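Molybdenum cofactor carrier protein (Chlamydomonas reinhardtii, PDB 2IZ6) probably binds the molybdenum cofactor, stores it in protected form and hands it on to the enzymes that need it. Local coordinates at residues V18-K23 against L55-A61; T43-I47 against I165-K169; V110-M116 against P133-T139. Where two conformers were deposited one is given. Residues are numbered along the deposited sequence.

A parallel, Rossmann-like sheet can be read from its two ends, and these contacts do so. Contact 1 lies at the C-terminal ends of the strands, where ligand sites of such folds usually form. Contact 2 lies on the other side of the chain's centre, where strands begin; the centres of contacts 1 and 2 are 18 Å apart and their nearest atoms about 7 Å. Contact 3, within the sheet, touches both. Toward contact 1 (centres 12 Å apart), strands 15-19 and 110-114 are neighbours, with M19 N 2.9 Å from V112 O and M19 O 2.9 Å from V114 N. Toward contact 2 (centres 14 Å apart), V168 CG2 packs 3.9 Å from V112 CG2.

Contact 1: V18-K23 against L55-A61; sequences VMGPGK and LGVMHEA
A loop can lie close on the start of a helix where glycines remove the CB atoms that would collide. V18 and M19 end strand 15-19 in extended conformation; the chain stays extended through G20 (phi/psi -170/175) and P21, then curves over the first turn of helix 57-67. CA atoms approach most closely at M19-M58 (6.3 Å), G20-V57 (5.4 Å) and G22-G56 (4.4 Å). The principal bump is V57, with chi1 t: CG1 fills the hollow over G20, 3.9 Å from G20 CA, and meets V18 CG1 at 4.0 Å. A CB on G20 would come within 2.7 Å of V57 CG1, a clash. G56, the N-cap, is a second hollow, taken up by the backbone at P21-G22; a CB there would lie 2.8 Å from P21 O, a clash. One turn after V57, A61 CB offers V18 CG1 a shallow seat at 4.1 Å. M58 (chi1 m, chi2 t, chi3 m) curls along the loop, its SD 3.8 Å from V18 O and 4.1 Å from M19 CE, while its CE lies 4.0 Å from G20 O. Toward the solvent, L55 CD1 touches K23 CB at 3.5 Å. A water seals the remaining gap, donating to P21 O and accepting from M58 N, both at 2.9 Å. V18 also packs on L37 and I41 of helix 28-43. Glycine-rich turns at the C-terminal edge of a parallel sheet are common in Rossmann-like folds; here that after strand 15-19 meets the helix following neighbouring strand 47-51, probably bordering the ligand pocket of this SLOG-family protein.

Contact 2: T43-I47 against I165-K169; sequences THGWI and IAAVK
Where a helix must turn at once into a strand, the linking residues can also receive another helix. T43 closes helix 28-43, its OG1 bonded back to K39 O. H44 follows at phi/psi -77/2 with chi1 m, and its CA lies 8.7 Å from that of K169, the closest CA pair between the two segments. The imidazole reaches helix 161-173 with CE1 3.5 Å from I165 CG2; ND1 is held by Q40 O, and NE2 shares a water with the fully extended K169, at 2.8 Å from NE2 and 2.7 Å from K169 NZ. G45 then takes positive phi (81/15), completing a Schellman motif, at angles where a CB would jam against the preceding carbonyl. W46 returns to extended angles (-94/153) and, with chi1 m, drives its indole toward the second helix. One face of the six-membered ring receives V168 CG1 in a CH-pi contact, 4.0 Å from the centroid and 27° off the normal. I165 CD1 meets the ring edge, 4.0 Å from W46 CZ3, and W46 CH2 comes 4.3 Å from K169 CB. I47 starts strand 47-51 and packs on I90 of a second subunit. V168 over a face and I165 at the edge, one helical turn apart, pack against the indole at the turn of a beta-alpha-beta crossover, tying the last helix to the first in one helical layer of a three-layer, Rossmann-like alpha/beta/alpha fold.

Contact 3: V110-M116 against P133-T139; sequences VLVAVGM and PVVLLGT
Five backbone hydrogen bonds ladder strands 110-114 and 134-137 together: L111 N to P133 O (3.3 Å), V135 N to L111 O (2.8 Å), A113 N to V135 O (2.8 Å), L137 N to A113 O (2.8 Å) and G115 N to L137 O (2.9 Å). The odd-numbered residues of the first strand thus bond to residues on both sides of their partners, as parallel pairing requires; L111 pairs with V134, V112 with V135, A113 with L136 and V114 with L137. CA-H...O contacts add to the ladder, V114 CA lying 3.2 Å from L137 O. The axes run 4.6 Å apart and cross at -17°. With helix 118-129 between them, the strands form a beta-alpha-beta unit, the repeating element of a Rossmann-like fold. V112, V114, V135 and L137 face helices 28-43 and 161-173; V112 CG2 meets V135 CB at 4.0 Å and V114 CG2 meets L137 CD2 at 4.3 Å. On the other face, toward helices 118-129 and 141-150, A113 CB lies 3.9 Å from CD2 of L136 (chi1 m, chi2 t). Beyond the strands, G115 and G138 turn at positive phi; T139 CG2 lies 3.4 Å from G115 O and 3.8 Å from M116 CE. M116 also packs on F147 and, across an interface, on F146 of a third subunit.

Contact 1: V18-K23 against L55-A61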
ATOM      1  N   VAL A  18      13.952  -8.625  10.900  1.00 23.38           N
ATOM      2  CA  VAL A  18      14.152  -8.136  12.213  1.00 23.86           C
ATOM      3  C   VAL A  18      13.376  -6.855  12.367  1.00 24.99           C
ATOM      4  O   VAL A  18      13.448  -5.966  11.547  1.00 26.15           O
ATOM      5  CB  VAL A  18      15.633  -7.897  12.536  1.00 24.01           C
ATOM      6  CG1 VAL A  18      15.869  -7.196  13.878  1.00 25.52           C
ATOM      7  CG2 VAL A  18      16.380  -9.195  12.436  1.00 23.66           C
ATOM      8  N   MET A  19      12.659  -6.772  13.471  1.00 24.60           N
ATOM      9  CA  MET A  19      11.852  -5.585  13.816  0.70 27.07           C
ATOM     10  C   MET A  19      12.123  -5.179  15.230  1.00 26.87           C
ATOM     11  O   MET A  19      12.309  -6.013  16.109  1.00 27.32           O
ATOM     12  CB  MET A  19      10.424  -5.987  13.794  0.70 28.00           C
ATOM     13  CG  MET A  19       9.897  -6.385  12.531  0.70 31.10           C
ATOM     14  SD  MET A  19       9.239  -4.972  11.604  0.70 39.50           S
ATOM     15  CE  MET A  19       9.400  -3.511  12.691  0.70 23.55           C
ATOM     16  N   GLY A  20      12.093  -3.877  15.479  1.00 28.67           N
ATOM     17  CA  GLY A  20      12.105  -3.442  16.798  1.00 29.06           C
ATOM     18  C   GLY A  20      11.827  -1.963  16.780  1.00 30.49           C
ATOM     19  O   GLY A  20      11.702  -1.359  15.701  1.00 31.25           O
ATOM     20  N   PRO A  21      11.691  -1.407  17.963  1.00 31.78           N
ATOM     21  CA  PRO A  21      11.446   0.062  18.114  1.00 34.28           C
ATOM     22  C   PRO A  21      12.666   0.891  17.717  1.00 35.95           C
ATOM     23  O   PRO A  21      13.795   0.371  17.653  1.00 38.60           O
ATOM     24  CB  PRO A  21      11.126   0.204  19.589  1.00 33.15           C
ATOM     25  CG  PRO A  21      11.665  -0.962  20.231  1.00 34.77           C
ATOM     26  CD  PRO A  21      11.713  -2.079  19.250  1.00 30.27           C
ATOM     27  N   GLY A  22      12.436   2.161  17.452  1.00 39.81           N
ATOM     28  CA  GLY A  22      13.481   3.093  17.099  1.00 41.15           C
ATOM     29  C   GLY A  22      14.143   3.664  18.340  1.00 43.48           C
ATOM     30  O   GLY A  22      13.908   3.215  19.490  1.00 44.81           O
ATOM     31  N   LYS A  23      15.005   4.644  18.077  1.00 45.09           N
ATOM     32  CA  LYS A  23      15.928   5.200  19.058  1.00 45.50           C
ATOM     33  C   LYS A  23      15.308   5.370  20.454  1.00 46.77           C
ATOM     34  O   LYS A  23      15.685   4.673  21.415  1.00 47.81           O
ATOM     35  CB  LYS A  23      16.469   6.548  18.524  1.00 46.10           C
ATOM     36  CG  LYS A  23      17.744   7.040  19.174  1.00 46.04           C
ATOM     37  CD  LYS A  23      18.447   8.102  18.323  1.00 45.89           C
ATOM     38  CE  LYS A  23      18.887   9.286  19.166  1.00 47.34           C
ATOM     39  NZ  LYS A  23      20.000  10.071  18.533  1.00 48.19           N
ATOM     40  N   LEU A  55      18.599   3.953  12.901  1.00 43.18           N
ATOM     41  CA  LEU A  55      18.471   4.347  14.322  1.00 42.40           C
ATOM     42  C   LEU A  55      18.613   3.279  15.417  1.00 41.03           C
ATOM     43  O   LEU A  55      19.690   3.131  15.926  1.00 44.38           O
ATOM     44  CB  LEU A  55      17.240   5.254  14.561  1.00 44.21           C
ATOM     45  CG  LEU A  55      17.379   6.769  14.304  1.00 48.04           C
ATOM     46  CD1 LEU A  55      16.387   7.576  15.159  1.00 50.02           C
ATOM     47  CD2 LEU A  55      18.814   7.335  14.514  1.00 51.30           C
ATOM     48  N   GLY A  56      17.555   2.632  15.853  1.00 38.18           N
ATOM     49  CA  GLY A  56      17.606   1.705  16.982  1.00 34.79           C
ATOM     50  C   GLY A  56      18.003   0.279  16.629  1.00 31.48           C
ATOM     51  O   GLY A  56      19.051   0.073  16.052  1.00 30.41           O
ATOM     52  N   VAL A  57      17.161  -0.659  17.048  1.00 29.39           N
ATOM     53  CA  VAL A  57      17.347  -2.079  16.871  1.00 29.50           C
ATOM     54  C   VAL A  57      17.719  -2.359  15.425  1.00 25.12           C
ATOM     55  O   VAL A  57      18.651  -3.147  15.170  1.00 23.84           O
ATOM     56  CB  VAL A  57      16.020  -2.877  17.230  1.00 28.29           C
ATOM     57  CG1 VAL A  57      15.923  -4.221  16.544  1.00 32.64           C
ATOM     58  CG2 VAL A  57      15.863  -2.963  18.736  1.00 34.48           C
ATOM     59  N   MET A  58      16.988  -1.774  14.490  1.00 26.04           N
ATOM     60  CA  MET A  58      17.102  -2.227  13.080  1.00 25.63           C
ATOM     61  C   MET A  58      18.484  -1.836  12.507  1.00 25.90           C
ATOM     62  O   MET A  58      19.128  -2.626  11.825  1.00 26.87           O
ATOM     63  CB  MET A  58      15.893  -1.704  12.278  1.00 26.46           C
ATOM     64  CG  MET A  58      14.659  -2.385  12.808  1.00 26.73           C
ATOM     65  SD  MET A  58      13.181  -2.229  11.796  1.00 30.37           S
ATOM     66  CE  MET A  58      13.025  -0.565  12.060  1.00 31.43           C
ATOM     67  N   HIS A  59      18.956  -0.648  12.864  1.00 25.41           N
ATOM     68  CA  HIS A  59      20.268  -0.206  12.447  1.00 25.62           C
ATOM     69  C   HIS A  59      21.371  -1.047  13.078  1.00 23.77           C
ATOM     70  O   HIS A  59      22.318  -1.439  12.449  1.00 26.29           O
ATOM     71  CB  HIS A  59      20.435   1.266  12.762  1.00 26.68           C
ATOM     72  CG  HIS A  59      21.776   1.809  12.389  1.00 27.96           C
ATOM     73  ND1 HIS A  59      22.285   1.776  11.104  1.00 30.32           N
ATOM     74  CD2 HIS A  59      22.728   2.376  13.160  1.00 30.99           C
ATOM     75  CE1 HIS A  59      23.501   2.301  11.106  1.00 31.93           C
ATOM     76  NE2 HIS A  59      23.782   2.702  12.335  1.00 33.10           N
ATOM     77  N   GLU A  60      21.206  -1.374  14.346  1.00 24.52           N
ATOM     78  CA  GLU A  60      22.190  -2.238  15.009  1.00 25.15           C
ATOM     79  C   GLU A  60      22.289  -3.610  14.381  1.00 24.38           C
ATOM     80  O   GLU A  60      23.398  -4.113  14.227  1.00 24.82           O
ATOM     81  CB  GLU A  60      21.925  -2.360  16.511  1.00 23.95           C
ATOM     82  CG  GLU A  60      22.270  -1.076  17.298  1.00 25.42           C
ATOM     83  CD  GLU A  60      23.759  -0.820  17.287  1.00 30.51           C
ATOM     84  OE1 GLU A  60      24.535  -1.769  17.122  1.00 30.45           O
ATOM     85  OE2 GLU A  60      24.156   0.360  17.405  1.00 39.48           O
ATOM     86  N   ALA A  61      21.141  -4.188  14.057  1.00 24.25           N
ATOM     87  CA  ALA A  61      21.120  -5.462  13.415  1.00 23.98           C
ATOM     88  C   ALA A  61      21.875  -5.369  12.068  1.00 24.63           C
ATOM     89  O   ALA A  61      22.667  -6.264  11.671  1.00 24.61           O
ATOM     90  CB  ALA A  61      19.708  -5.913  13.276  1.00 23.90           C
TER
HETATM   91  O   HOH W   1      14.778   0.093  14.947  1.00 35.45           O

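Contact 2: T43-I47 against I165-K169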
ATOM      1  N   THR A  43      26.373 -14.782   9.847  1.00 23.40           N
ATOM      2  CA  THR A  43      27.325 -15.891  10.049  1.00 23.72           C
ATOM      3  C   THR A  43      26.719 -17.216   9.632  1.00 23.96           C
ATOM      4  O   THR A  43      27.397 -18.086   9.093  1.00 25.56           O
ATOM      5  CB  THR A  43      27.780 -15.945  11.505  1.00 24.45           C
ATOM      6  OG1 THR A  43      28.467 -14.704  11.884  1.00 23.25           O
ATOM      7  CG2 THR A  43      28.683 -17.160  11.745  1.00 25.80           C
ATOM      8  N   HIS A  44      25.392 -17.358   9.826  1.00 24.41           N
ATOM      9  CA  HIS A  44      24.650 -18.476   9.312  1.00 24.36           C
ATOM     10  C   HIS A  44      24.340 -18.428   7.830  1.00 24.86           C
ATOM     11  O   HIS A  44      23.661 -19.309   7.312  1.00 27.36           O
ATOM     12  CB  HIS A  44      23.364 -18.666  10.149  1.00 23.63           C
ATOM     13  CG  HIS A  44      23.620 -19.274  11.489  1.00 22.54           C
ATOM     14  ND1 HIS A  44      24.127 -18.552  12.540  1.00 24.34           N
ATOM     15  CD2 HIS A  44      23.549 -20.565  11.909  1.00 24.06           C
ATOM     16  CE1 HIS A  44      24.308 -19.358  13.580  1.00 23.19           C
ATOM     17  NE2 HIS A  44      23.924 -20.579  13.236  1.00 25.38           N
ATOM     18  N   GLY A  45      24.794 -17.407   7.110  1.00 24.43           N
ATOM     19  CA  GLY A  45      24.545 -17.351   5.687  1.00 24.75           C
ATOM     20  C   GLY A  45      23.202 -16.856   5.262  1.00 23.94           C
ATOM     21  O   GLY A  45      22.785 -17.141   4.136  1.00 26.64           O
ATOM     22  N   TRP A  46      22.494 -16.238   6.188  1.00 22.64           N
ATOM     23  CA  TRP A  46      21.183 -15.718   5.955  1.00 22.19           C
ATOM     24  C   TRP A  46      21.252 -14.235   5.558  1.00 23.02           C
ATOM     25  O   TRP A  46      22.151 -13.527   5.964  1.00 23.75           O
ATOM     26  CB  TRP A  46      20.254 -15.931   7.156  1.00 21.37           C
ATOM     27  CG  TRP A  46      20.251 -17.314   7.680  1.00 22.17           C
ATOM     28  CD1 TRP A  46      20.345 -18.499   6.959  1.00 23.68           C
ATOM     29  CD2 TRP A  46      19.984 -17.699   9.034  1.00 22.53           C
ATOM     30  NE1 TRP A  46      20.329 -19.576   7.871  1.00 21.67           N
ATOM     31  CE2 TRP A  46      20.113 -19.104   9.130  1.00 23.54           C
ATOM     32  CE3 TRP A  46      19.889 -16.959  10.215  1.00 20.58           C
ATOM     33  CZ2 TRP A  46      19.999 -19.789  10.366  1.00 22.87           C
ATOM     34  CZ3 TRP A  46      19.809 -17.642  11.461  1.00 23.84           C
ATOM     35  CH2 TRP A  46      19.829 -19.057  11.494  1.00 22.10           C
ATOM     36  N   ILE A  47      20.241 -13.814   4.794  1.00 22.30           N
ATOM     37  CA  ILE A  47      20.022 -12.403   4.433  1.00 22.71           C
ATOM     38  C   ILE A  47      19.204 -11.718   5.549  1.00 22.26           C
ATOM     39  O   ILE A  47      18.251 -12.314   6.018  1.00 24.68           O
ATOM     40  CB  ILE A  47      19.293 -12.264   3.100  1.00 21.89           C
ATOM     41  CG1 ILE A  47      20.077 -12.832   1.909  1.00 26.24           C
ATOM     42  CG2 ILE A  47      18.967 -10.815   2.813  1.00 24.31           C
ATOM     43  CD1 ILE A  47      19.266 -13.001   0.624  1.00 26.14           C
ATOM     44  N   ILE A 165      18.508 -17.501  17.643  1.00 23.85           N
ATOM     45  CA  ILE A 165      19.164 -18.104  16.514  1.00 23.54           C
ATOM     46  C   ILE A 165      18.826 -19.595  16.402  1.00 22.71           C
ATOM     47  O   ILE A 165      18.555 -20.117  15.354  1.00 24.28           O
ATOM     48  CB  ILE A 165      20.693 -17.826  16.560  1.00 23.67           C
ATOM     49  CG1 ILE A 165      20.973 -16.324  16.385  1.00 24.72           C
ATOM     50  CG2 ILE A 165      21.470 -18.720  15.551  1.00 23.55           C
ATOM     51  CD1 ILE A 165      20.672 -15.786  14.945  1.00 26.98           C
ATOM     52  N   ALA A 166      18.844 -20.294  17.535  1.00 25.63           N
ATOM     53  CA  ALA A 166      18.468 -21.696  17.541  1.00 25.67           C
ATOM     54  C   ALA A 166      17.063 -21.884  17.084  1.00 26.21           C
ATOM     55  O   ALA A 166      16.799 -22.838  16.345  1.00 26.78           O
ATOM     56  CB  ALA A 166      18.662 -22.276  18.967  1.00 27.37           C
ATOM     57  N   ALA A 167      16.136 -21.005  17.494  1.00 25.54           N
ATOM     58  CA  ALA A 167      14.716 -21.090  17.045  1.00 25.16           C
ATOM     59  C   ALA A 167      14.611 -20.903  15.527  1.00 23.44           C
ATOM     60  O   ALA A 167      13.957 -21.687  14.827  1.00 23.61           O
ATOM     61  CB  ALA A 167      13.857 -20.100  17.782  1.00 26.38           C
ATOM     62  N   VAL A 168      15.298 -19.885  15.020  1.00 23.49           N
ATOM     63  CA  VAL A 168      15.322 -19.626  13.608  1.00 23.83           C
ATOM     64  C   VAL A 168      15.887 -20.866  12.852  1.00 24.91           C
ATOM     65  O   VAL A 168      15.360 -21.291  11.865  1.00 25.49           O
ATOM     66  CB  VAL A 168      16.114 -18.370  13.253  1.00 23.95           C
ATOM     67  CG1 VAL A 168      16.205 -18.180  11.710  1.00 25.82           C
ATOM     68  CG2 VAL A 168      15.473 -17.102  13.881  1.00 23.54           C
ATOM     69  N   LYS A 169      17.022 -21.358  13.301  1.00 25.73           N
ATOM     70  CA  LYS A 169      17.678 -22.453  12.620  1.00 27.27           C
ATOM     71  C   LYS A 169      16.752 -23.663  12.552  1.00 27.14           C
ATOM     72  O   LYS A 169      16.650 -24.317  11.508  1.00 28.85           O
ATOM     73  CB  LYS A 169      19.006 -22.792  13.356  1.00 27.71           C
ATOM     74  CG  LYS A 169      19.961 -23.673  12.659  1.00 29.50           C
ATOM     75  CD  LYS A 169      21.339 -23.736  13.439  1.00 30.80           C
ATOM     76  CE  LYS A 169      22.223 -24.841  12.951  1.00 34.02           C
ATOM     77  NZ  LYS A 169      23.493 -24.811  13.816  1.00 31.63           N
TER
HETATM   78  O   HOH W   2      24.085 -22.556  15.185  1.00 36.79           O

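Contact 3: V110-M116 against P133-T139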
ATOM      1  N   VAL A 110      11.333 -16.171   8.638  1.00 24.50           N
ATOM      2  CA  VAL A 110      11.069 -15.980  10.074  1.00 25.07           C
ATOM      3  C   VAL A 110      11.266 -14.568  10.395  1.00 25.56           C
ATOM      4  O   VAL A 110      12.169 -13.924   9.896  1.00 25.12           O
ATOM      5  CB  VAL A 110      12.066 -16.787  10.965  1.00 24.32           C
ATOM      6  CG1 VAL A 110      11.624 -16.748  12.468  1.00 26.21           C
ATOM      7  CG2 VAL A 110      12.127 -18.181  10.510  1.00 27.93           C
ATOM      8  N   LEU A 111      10.394 -14.022  11.256  1.00 25.92           N
ATOM      9  CA  LEU A 111      10.500 -12.627  11.752  1.00 26.30           C
ATOM     10  C   LEU A 111      10.938 -12.626  13.222  1.00 27.70           C
ATOM     11  O   LEU A 111      10.376 -13.366  14.037  1.00 28.04           O
ATOM     12  CB  LEU A 111       9.130 -11.899  11.587  1.00 26.04           C
ATOM     13  CG  LEU A 111       9.008 -10.439  12.028  1.00 27.04           C
ATOM     14  CD1 LEU A 111       9.951  -9.588  11.181  1.00 29.09           C
ATOM     15  CD2 LEU A 111       7.607  -9.912  11.925  1.00 27.68           C
ATOM     16  N   VAL A 112      11.977 -11.861  13.570  1.00 24.49           N
ATOM     17  CA  VAL A 112      12.410 -11.735  14.929  1.00 25.77           C
ATOM     18  C   VAL A 112      12.171 -10.315  15.386  1.00 25.09           C
ATOM     19  O   VAL A 112      12.596  -9.342  14.742  1.00 25.46           O
ATOM     20  CB  VAL A 112      13.939 -12.012  15.048  1.00 24.56           C
ATOM     21  CG1 VAL A 112      14.384 -11.993  16.457  1.00 26.31           C
ATOM     22  CG2 VAL A 112      14.316 -13.379  14.504  1.00 26.51           C
ATOM     23  N   ALA A 113      11.421 -10.183  16.488  1.00 23.59           N
ATOM     24  CA  ALA A 113      11.194  -8.913  17.152  1.00 24.05           C
ATOM     25  C   ALA A 113      12.197  -8.825  18.316  1.00 23.91           C
ATOM     26  O   ALA A 113      12.272  -9.735  19.154  1.00 25.00           O
ATOM     27  CB  ALA A 113       9.782  -8.837  17.684  1.00 23.07           C
ATOM     28  N   VAL A 114      12.927  -7.726  18.362  1.00 25.53           N
ATOM     29  CA  VAL A 114      13.820  -7.432  19.469  1.00 24.83           C
ATOM     30  C   VAL A 114      13.186  -6.213  20.163  1.00 25.72           C
ATOM     31  O   VAL A 114      13.179  -5.121  19.605  1.00 27.48           O
ATOM     32  CB  VAL A 114      15.259  -7.054  18.976  1.00 26.81           C
ATOM     33  CG1 VAL A 114      16.138  -6.796  20.125  1.00 25.87           C
ATOM     34  CG2 VAL A 114      15.803  -8.126  18.132  1.00 27.04           C
ATOM     35  N   GLY A 115      12.583  -6.438  21.304  1.00 25.84           N
ATOM     36  CA  GLY A 115      11.791  -5.402  21.971  1.00 26.20           C
ATOM     37  C   GLY A 115      10.460  -5.176  21.267  1.00 26.21           C
ATOM     38  O   GLY A 115      10.062  -5.932  20.352  1.00 27.09           O
ATOM     39  N   MET A 116       9.744  -4.151  21.732  1.00 26.40           N
ATOM     40  CA  MET A 116       8.330  -4.042  21.396  1.00 26.79           C
ATOM     41  C   MET A 116       7.841  -2.613  21.484  1.00 25.31           C
ATOM     42  O   MET A 116       8.305  -1.864  22.358  1.00 27.80           O
ATOM     43  CB  MET A 116       7.509  -4.879  22.366  1.00 27.46           C
ATOM     44  CG  MET A 116       6.019  -5.044  21.957  1.00 26.34           C
ATOM     45  SD  MET A 116       5.638  -5.647  20.402  1.00 27.42           S
ATOM     46  CE  MET A 116       6.557  -7.234  20.307  1.00 29.29           C
ATOM     47  N   PRO A 133       6.081 -17.802  11.248  1.00 24.72           N
ATOM     48  CA  PRO A 133       6.596 -17.849  12.607  1.00 24.05           C
ATOM     49  C   PRO A 133       7.321 -16.603  13.067  1.00 24.43           C
ATOM     50  O   PRO A 133       7.953 -15.925  12.278  1.00 26.94           O
ATOM     51  CB  PRO A 133       7.594 -18.980  12.595  1.00 25.14           C
ATOM     52  CG  PRO A 133       8.043 -18.996  11.205  1.00 26.48           C
ATOM     53  CD  PRO A 133       6.974 -18.491  10.328  1.00 27.08           C
ATOM     54  N   VAL A 134       7.147 -16.323  14.321  1.00 24.36           N
ATOM     55  CA  VAL A 134       7.768 -15.155  14.917  0.50 22.96           C
ATOM     56  C   VAL A 134       8.587 -15.512  16.189  1.00 24.71           C
ATOM     57  O   VAL A 134       8.151 -16.293  17.049  1.00 25.29           O
ATOM     58  CB  VAL A 134       6.696 -14.068  15.250  0.50 22.85           C
ATOM     59  CG1 VAL A 134       7.353 -12.840  15.895  0.50 23.15           C
ATOM     60  CG2 VAL A 134       5.908 -13.598  14.030  0.50 22.08           C
ATOM     61  N   VAL A 135       9.756 -14.932  16.279  1.00 23.23           N
ATOM     62  CA  VAL A 135      10.604 -15.034  17.456  1.00 21.85           C
ATOM     63  C   VAL A 135      10.663 -13.736  18.282  1.00 22.81           C
ATOM     64  O   VAL A 135      10.927 -12.691  17.712  1.00 23.41           O
ATOM     65  CB  VAL A 135      12.035 -15.495  17.089  1.00 23.54           C
ATOM     66  CG1 VAL A 135      12.885 -15.647  18.322  1.00 26.25           C
ATOM     67  CG2 VAL A 135      12.034 -16.810  16.361  1.00 25.25           C
ATOM     68  N   LEU A 136      10.246 -13.799  19.551  1.00 23.30           N
ATOM     69  CA  LEU A 136      10.190 -12.639  20.405  1.00 22.88           C
ATOM     70  C   LEU A 136      11.366 -12.646  21.344  1.00 23.82           C
ATOM     71  O   LEU A 136      11.449 -13.495  22.231  1.00 24.28           O
ATOM     72  CB  LEU A 136       8.877 -12.661  21.198  1.00 23.70           C
ATOM     73  CG  LEU A 136       7.571 -12.670  20.406  1.00 24.43           C
ATOM     74  CD1 LEU A 136       6.358 -12.662  21.399  1.00 22.26           C
ATOM     75  CD2 LEU A 136       7.492 -11.526  19.430  1.00 26.89           C
ATOM     76  N   LEU A 137      12.225 -11.636  21.201  1.00 22.96           N
ATOM     77  CA  LEU A 137      13.462 -11.490  22.000  1.00 24.89           C
ATOM     78  C   LEU A 137      13.400 -10.141  22.724  1.00 25.66           C
ATOM     79  O   LEU A 137      13.229  -9.100  22.118  1.00 25.76           O
ATOM     80  CB  LEU A 137      14.707 -11.576  21.124  1.00 24.48           C
ATOM     81  CG  LEU A 137      16.071 -11.299  21.814  1.00 25.79           C
ATOM     82  CD1 LEU A 137      16.291 -12.356  22.856  1.00 25.81           C
ATOM     83  CD2 LEU A 137      17.202 -11.284  20.735  1.00 27.33           C
ATOM     84  N   GLY A 138      13.522 -10.200  24.024  1.00 27.53           N
ATOM     85  CA  GLY A 138      13.563  -8.979  24.855  1.00 28.28           C
ATOM     86  C   GLY A 138      12.272  -8.205  24.900  1.00 28.68           C
ATOM     87  O   GLY A 138      12.277  -6.977  25.075  1.00 30.16           O
ATOM     88  N   THR A 139      11.152  -8.909  24.707  1.00 30.04           N
ATOM     89  CA  THR A 139       9.808  -8.321  24.823  1.00 32.29           C
ATOM     90  C   THR A 139       9.311  -8.586  26.270  1.00 33.98           C
ATOM     91  O   THR A 139       9.733  -9.499  26.918  1.00 37.28           O
ATOM     92  CB  THR A 139       8.821  -8.815  23.709  1.00 32.19           C
ATOM     93  OG1 THR A 139       8.398 -10.179  23.907  1.00 30.99           O
ATOM     94  CG2 THR A 139       9.462  -8.695  22.309  1.00 30.81           C
TER